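3-hexulose-6-phosphate isomerase (Methanocaldococcus jannaschii, PDB 1JEO) catalyses the reversible isomerisation of 3-hexulose 6-phosphate to fructose 6-phosphate, a step in the biosynthesis of ribose 5-phosphate. Local coordinates at residues L7-V10 with S11-L15; S79-K82 with D83-L86. All coordinates share one frame; numbering follows the deposited sequence.

Contact 1: residues L7-V10 with S11-L15; sequences LDIV and SNNIL
The carbonyl oxygen of Leu7 is gripped twice by Ser11, one turn further along the helix. Ser11 N donates to Leu7 O over 2.9 Å in the regular i to i+4 bond, and Ser11 OG gives a second hydrogen bond to Leu7 O at 3.0 Å. The two donors come from opposite faces of the carbonyl plane, the hydroxyl tilted 33° out of it. With OG beside its own backbone N (chi1 -68°), the serine side chain folds back along the helix, and the hydroxyl thus spends its proton on a main-chain acceptor of the preceding turn. The next three carbonyls follow the same spacing. Asp8 O accepts from Asn12 N, while Ile9 O receives Asn13 N at 3.0 Å. Val10 O takes Ile14 N at 3.2 Å and a weak, more bent bond from Asn13 N, so this carbonyl is shared between i+3 and i+4 donors. All of this belongs to helix 5-15, the N-terminal helix of the chain, in which Asp8, Ser11 and Asn12 are exposed, while Ile9 and Val10 are partly covered and Asn13 is buried. The side chain of Asn13 runs alongside that of Ile9, pointing the same way, and both reach the loop leading into helix 144-164, Ile9 touching Ser137 and Leu140, Asn13 touching Val134 and Lys135. Helix 144-164, which carries Glu147, the probable proton acceptor, is met by Val10 at Glu148 and by Ile14 at Ile152. Val10 CG1 and Ile14 CD1, one turn apart, approach to 4.4 Å, a light apolar contact. Ile14 is closer to the main chain: its CG1, set beside the backbone N (chi1 -49°), comes within 3.1 Å of Val10 O.

Contact 2: residues S79-K82 with D83-L86; sequences SYEK and DDLL
Residues 79-82 run into 83-86 through a type I beta turn from Glu81 to Asp84, their end-to-end directions 118° apart. Asp84 N closes the turn on Glu81 O at 3.1 Å, and Asp84 OD2 reaches back to Glu81 N at 2.8 Å, a nearly straight bond (166°) arriving from above the carboxylate plane. A water donates to Glu81 OE1 and to Asp84 OD1, while Lys42 forms salt bridges with both carboxylates and probably offsets their like charge. On the solvent side Lys82 NZ makes a salt bridge with Asp83 OD1 at 3.3 Å, whose hydrogen bond is weak. With CG anti to the backbone N (chi1 -173°), the Tyr80 ring is carried over to Asp84 and Leu86 and takes Asp84 CB over one face in a CH-pi contact, 4.2 Å from the centroid; its CE1 meets Leu86 CB at 3.7 Å, and its hydroxyl is hydrogen-bonded to Asn109 OD1. Replacing Tyr80 with alanine would probably open a gap beside Asp84 CB and Leu86 and deprive Asn109 OD1 of its hydroxyl partner. This turn leads into strand 85-89, the central strand of the parallel sheet in the SIS domain, an alpha/beta fold of phosphosugar-binding proteins.

Contacts 1 and 2 lie on opposite sides of the chain's centre, their own centres 36 Å apart and their nearest atoms about 22 Å apart, and they share no element. Contact 1 is a surface stretch of the N-terminal helix, with one buried residue among those that touch; contact 2 is partly buried, because its second half passes into the central sheet. Their chemistry differs accordingly. Along the helix, main-chain bonds dominate and a single hydroxyl supplements them, with no charged pair across the segments. At the turn, carboxylates, lysines, a water and an aromatic face do much of the work where an irregular loop becomes a strand.

Contact 1: residues L7-V10 with S11-L15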
ATOM      1  N   LEU A   7      -1.907  21.217 -11.287  1.00 22.42           N
ATOM      2  CA  LEU A   7      -2.751  20.211 -11.933  1.00 22.22           C
ATOM      3  C   LEU A   7      -1.942  19.421 -12.967  1.00 21.99           C
ATOM      4  O   LEU A   7      -2.143  18.215 -13.120  1.00 21.60           O
ATOM      5  CB  LEU A   7      -3.977  20.865 -12.586  1.00 32.22           C
ATOM      6  CG  LEU A   7      -5.074  19.963 -13.177  1.00 32.41           C
ATOM      7  CD1 LEU A   7      -5.712  19.076 -12.109  1.00 32.54           C
ATOM      8  CD2 LEU A   7      -6.121  20.822 -13.825  1.00 32.46           C
ATOM      9  N   ASP A   8      -0.997  20.098 -13.624  1.00 20.29           N
ATOM     10  CA  ASP A   8      -0.118  19.478 -14.620  1.00 20.30           C
ATOM     11  C   ASP A   8       0.873  18.516 -13.964  1.00 20.18           C
ATOM     12  O   ASP A   8       1.191  17.467 -14.529  1.00 19.67           O
ATOM     13  CB  ASP A   8       0.652  20.538 -15.420  1.00 41.30           C
ATOM     14  CG  ASP A   8      -0.206  21.235 -16.469  1.00 41.57           C
ATOM     15  OD1 ASP A   8       0.207  22.320 -16.928  1.00 42.39           O
ATOM     16  OD2 ASP A   8      -1.277  20.705 -16.846  1.00 41.67           O
ATOM     17  N   ILE A   9       1.333  18.874 -12.763  1.00 18.67           N
ATOM     18  CA  ILE A   9       2.267  18.047 -11.996  1.00 18.79           C
ATOM     19  C   ILE A   9       1.546  16.777 -11.531  1.00 19.11           C
ATOM     20  O   ILE A   9       2.071  15.676 -11.705  1.00 18.87           O
ATOM     21  CB  ILE A   9       2.904  18.848 -10.818  1.00 26.52           C
ATOM     22  CG1 ILE A   9       3.944  19.820 -11.392  1.00 26.29           C
ATOM     23  CG2 ILE A   9       3.572  17.915  -9.778  1.00 26.17           C
ATOM     24  CD1 ILE A   9       4.358  20.927 -10.454  1.00 26.44           C
ATOM     25  N   VAL A  10       0.311  16.938 -11.042  1.00 18.36           N
ATOM     26  CA  VAL A  10      -0.497  15.804 -10.587  1.00 18.93           C
ATOM     27  C   VAL A  10      -0.822  14.877 -11.771  1.00 19.51           C
ATOM     28  O   VAL A  10      -0.667  13.664 -11.648  1.00 19.58           O
ATOM     29  CB  VAL A  10      -1.808  16.258  -9.868  1.00 14.98           C
ATOM     30  CG1 VAL A  10      -2.644  15.044  -9.473  1.00 15.02           C
ATOM     31  CG2 VAL A  10      -1.474  17.059  -8.611  1.00 15.07           C
ATOM     32  N   SER A  11      -1.195  15.458 -12.919  1.00 17.99           N
ATOM     33  CA  SER A  11      -1.519  14.691 -14.134  1.00 19.06           C
ATOM     34  C   SER A  11      -0.342  13.855 -14.645  1.00 19.65           C
ATOM     35  O   SER A  11      -0.527  12.703 -15.035  1.00 19.64           O
ATOM     36  CB  SER A  11      -1.999  15.613 -15.260  1.00 33.97           C
ATOM     37  OG  SER A  11      -3.258  16.179 -14.956  1.00 34.38           O
ATOM     38  N   ASN A  12       0.862  14.430 -14.602  1.00 22.75           N
ATOM     39  CA  ASN A  12       2.073  13.739 -15.045  1.00 23.49           C
ATOM     40  C   ASN A  12       2.548  12.687 -14.042  1.00 23.74           C
ATOM     41  O   ASN A  12       3.195  11.710 -14.429  1.00 23.78           O
ATOM     42  CB  ASN A  12       3.191  14.736 -15.371  1.00 88.34           C
ATOM     43  CG  ASN A  12       2.933  15.501 -16.661  1.00 88.84           C
ATOM     44  OD1 ASN A  12       2.592  14.916 -17.692  1.00 41.73           O
ATOM     45  ND2 ASN A  12       3.095  16.816 -16.609  1.00 41.73           N
ATOM     46  N   ASN A  13       2.188  12.875 -12.768  1.00 21.99           N
ATOM     47  CA  ASN A  13       2.531  11.928 -11.694  1.00 22.65           C
ATOM     48  C   ASN A  13       1.723  10.638 -11.828  1.00 22.76           C
ATOM     49  O   ASN A  13       2.230   9.554 -11.541  1.00 22.55           O
ATOM     50  CB  ASN A  13       2.276  12.532 -10.309  1.00 53.13           C
ATOM     51  CG  ASN A  13       3.386  13.459  -9.848  1.00 53.95           C
ATOM     52  OD1 ASN A  13       3.168  14.309  -8.986  1.00 19.85           O
ATOM     53  ND2 ASN A  13       4.591  13.271 -10.379  1.00 19.85           N
ATOM     54  N   ILE A  14       0.474  10.766 -12.289  1.00 23.68           N
ATOM     55  CA  ILE A  14      -0.424   9.619 -12.480  1.00 23.92           C
ATOM     56  C   ILE A  14       0.054   8.781 -13.667  1.00 23.80           C
ATOM     57  O   ILE A  14      -0.078   7.555 -13.650  1.00 23.82           O
ATOM     58  CB  ILE A  14      -1.927  10.058 -12.690  1.00 32.74           C
ATOM     59  CG1 ILE A  14      -2.383  11.070 -11.623  1.00 33.01           C
ATOM     60  CG2 ILE A  14      -2.867   8.852 -12.649  1.00 32.92           C
ATOM     61  CD1 ILE A  14      -1.934  10.801 -10.180  1.00 33.25           C
ATOM     62  N   LEU A  15       0.680   9.439 -14.646  1.00 33.22           N
ATOM     63  CA  LEU A  15       1.202   8.769 -15.841  1.00 32.75           C
ATOM     64  C   LEU A  15       2.407   7.863 -15.561  1.00 32.24           C
ATOM     65  O   LEU A  15       2.678   6.937 -16.323  1.00 32.46           O
ATOM     66  CB  LEU A  15       1.532   9.786 -16.943  1.00 40.54           C
ATOM     67  CG  LEU A  15       0.373  10.571 -17.577  1.00 40.81           C
ATOM     68  CD1 LEU A  15       0.931  11.536 -18.609  1.00 40.85           C
ATOM     69  CD2 LEU A  15      -0.663   9.648 -18.218  1.00 40.81           C
TER

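Contact 2: residues S79-K82 with D83-L86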
ATOM      1  N   SER A  79      -2.319 -10.167  16.690  1.00 16.73           N
ATOM      2  CA  SER A  79      -0.895 -10.450  16.589  1.00 17.16           C
ATOM      3  C   SER A  79      -0.476 -10.817  15.176  1.00 17.21           C
ATOM      4  O   SER A  79      -1.241 -11.435  14.427  1.00 17.21           O
ATOM      5  CB  SER A  79      -0.526 -11.603  17.523  1.00 20.51           C
ATOM      6  OG  SER A  79      -1.356 -12.724  17.285  1.00 20.91           O
ATOM      7  N   TYR A  80       0.736 -10.400  14.825  1.00 19.20           N
ATOM      8  CA  TYR A  80       1.345 -10.679  13.530  1.00 19.82           C
ATOM      9  C   TYR A  80       1.990 -12.060  13.657  1.00 20.97           C
ATOM     10  O   TYR A  80       2.794 -12.291  14.565  1.00 20.64           O
ATOM     11  CB  TYR A  80       2.398  -9.608  13.233  1.00 19.28           C
ATOM     12  CG  TYR A  80       3.017  -9.655  11.853  1.00 18.44           C
ATOM     13  CD1 TYR A  80       2.329  -9.156  10.737  1.00 18.19           C
ATOM     14  CD2 TYR A  80       4.300 -10.199  11.657  1.00 18.00           C
ATOM     15  CE1 TYR A  80       2.905  -9.197   9.447  1.00 17.64           C
ATOM     16  CE2 TYR A  80       4.887 -10.249  10.373  1.00 17.61           C
ATOM     17  CZ  TYR A  80       4.184  -9.745   9.276  1.00 17.75           C
ATOM     18  OH  TYR A  80       4.762  -9.777   8.033  1.00 17.66           O
ATOM     19  N   GLU A  81       1.587 -12.981  12.783  1.00 16.73           N
ATOM     20  CA  GLU A  81       2.108 -14.350  12.792  1.00 18.39           C
ATOM     21  C   GLU A  81       2.997 -14.634  11.576  1.00 18.84           C
ATOM     22  O   GLU A  81       3.083 -13.806  10.665  1.00 18.91           O
ATOM     23  CB  GLU A  81       0.954 -15.349  12.913  1.00 28.83           C
ATOM     24  CG  GLU A  81       0.225 -15.255  14.257  1.00 30.92           C
ATOM     25  CD  GLU A  81      -0.971 -16.177  14.362  1.00 32.25           C
ATOM     26  OE1 GLU A  81      -1.956 -15.975  13.617  1.00 33.52           O
ATOM     27  OE2 GLU A  81      -0.932 -17.097  15.207  1.00 33.33           O
ATOM     28  N   LYS A  82       3.671 -15.788  11.580  1.00 20.20           N
ATOM     29  CA  LYS A  82       4.608 -16.184  10.513  1.00 20.99           C
ATOM     30  C   LYS A  82       4.103 -16.238   9.065  1.00 20.88           C
ATOM     31  O   LYS A  82       4.870 -15.980   8.139  1.00 21.03           O
ATOM     32  CB  LYS A  82       5.329 -17.494  10.880  1.00 53.43           C
ATOM     33  CG  LYS A  82       4.431 -18.714  11.077  1.00 54.63           C
ATOM     34  CD  LYS A  82       5.256 -19.960  11.389  1.00 55.35           C
ATOM     35  CE  LYS A  82       4.390 -21.213  11.458  1.00 55.61           C
ATOM     36  NZ  LYS A  82       3.790 -21.576  10.136  1.00 56.31           N
ATOM     37  N   ASP A  83       2.815 -16.522   8.881  1.00 19.62           N
ATOM     38  CA  ASP A  83       2.221 -16.612   7.546  1.00 19.85           C
ATOM     39  C   ASP A  83       1.520 -15.323   7.108  1.00 19.37           C
ATOM     40  O   ASP A  83       0.796 -15.312   6.105  1.00 18.95           O
ATOM     41  CB  ASP A  83       1.243 -17.797   7.480  1.00 39.60           C
ATOM     42  CG  ASP A  83       1.935 -19.142   7.646  1.00 40.57           C
ATOM     43  OD1 ASP A  83       1.482 -19.938   8.495  1.00 41.32           O
ATOM     44  OD2 ASP A  83       2.927 -19.403   6.930  1.00 41.48           O
ATOM     45  N   ASP A  84       1.772 -14.238   7.840  1.00 18.74           N
ATOM     46  CA  ASP A  84       1.160 -12.939   7.548  1.00 17.73           C
ATOM     47  C   ASP A  84       2.005 -12.010   6.678  1.00 16.65           C
ATOM     48  O   ASP A  84       3.182 -12.272   6.415  1.00 17.28           O
ATOM     49  CB  ASP A  84       0.760 -12.225   8.849  1.00 18.80           C
ATOM     50  CG  ASP A  84      -0.279 -12.992   9.656  1.00 19.26           C
ATOM     51  OD1 ASP A  84      -0.979 -13.862   9.096  1.00 19.51           O
ATOM     52  OD2 ASP A  84      -0.409 -12.713  10.864  1.00 19.28           O
ATOM     53  N   LEU A  85       1.383 -10.915   6.246  1.00 20.35           N
ATOM     54  CA  LEU A  85       2.020  -9.912   5.399  1.00 18.60           C
ATOM     55  C   LEU A  85       1.862  -8.506   5.983  1.00 16.87           C
ATOM     56  O   LEU A  85       0.794  -8.153   6.473  1.00 16.47           O
ATOM     57  CB  LEU A  85       1.396  -9.954   3.995  1.00 14.49           C
ATOM     58  CG  LEU A  85       1.750  -8.881   2.960  1.00 14.50           C
ATOM     59  CD1 LEU A  85       3.194  -8.996   2.523  1.00 14.84           C
ATOM     60  CD2 LEU A  85       0.825  -9.000   1.784  1.00 14.77           C
ATOM     61  N   LEU A  86       2.942  -7.730   5.944  1.00 17.50           N
ATOM     62  CA  LEU A  86       2.929  -6.348   6.416  1.00 16.56           C
ATOM     63  C   LEU A  86       3.269  -5.414   5.254  1.00 16.57           C
ATOM     64  O   LEU A  86       4.257  -5.622   4.543  1.00 16.95           O
ATOM     65  CB  LEU A  86       3.922  -6.128   7.570  1.00 15.73           C
ATOM     66  CG  LEU A  86       4.079  -4.696   8.107  1.00 14.52           C
ATOM     67  CD1 LEU A  86       2.828  -4.214   8.842  1.00 13.57           C
ATOM     68  CD2 LEU A  86       5.283  -4.612   9.016  1.00 13.93           C
TER
HETATM   69  O   HOH W   1      -1.534 -16.300  10.692  1.00 41.77           O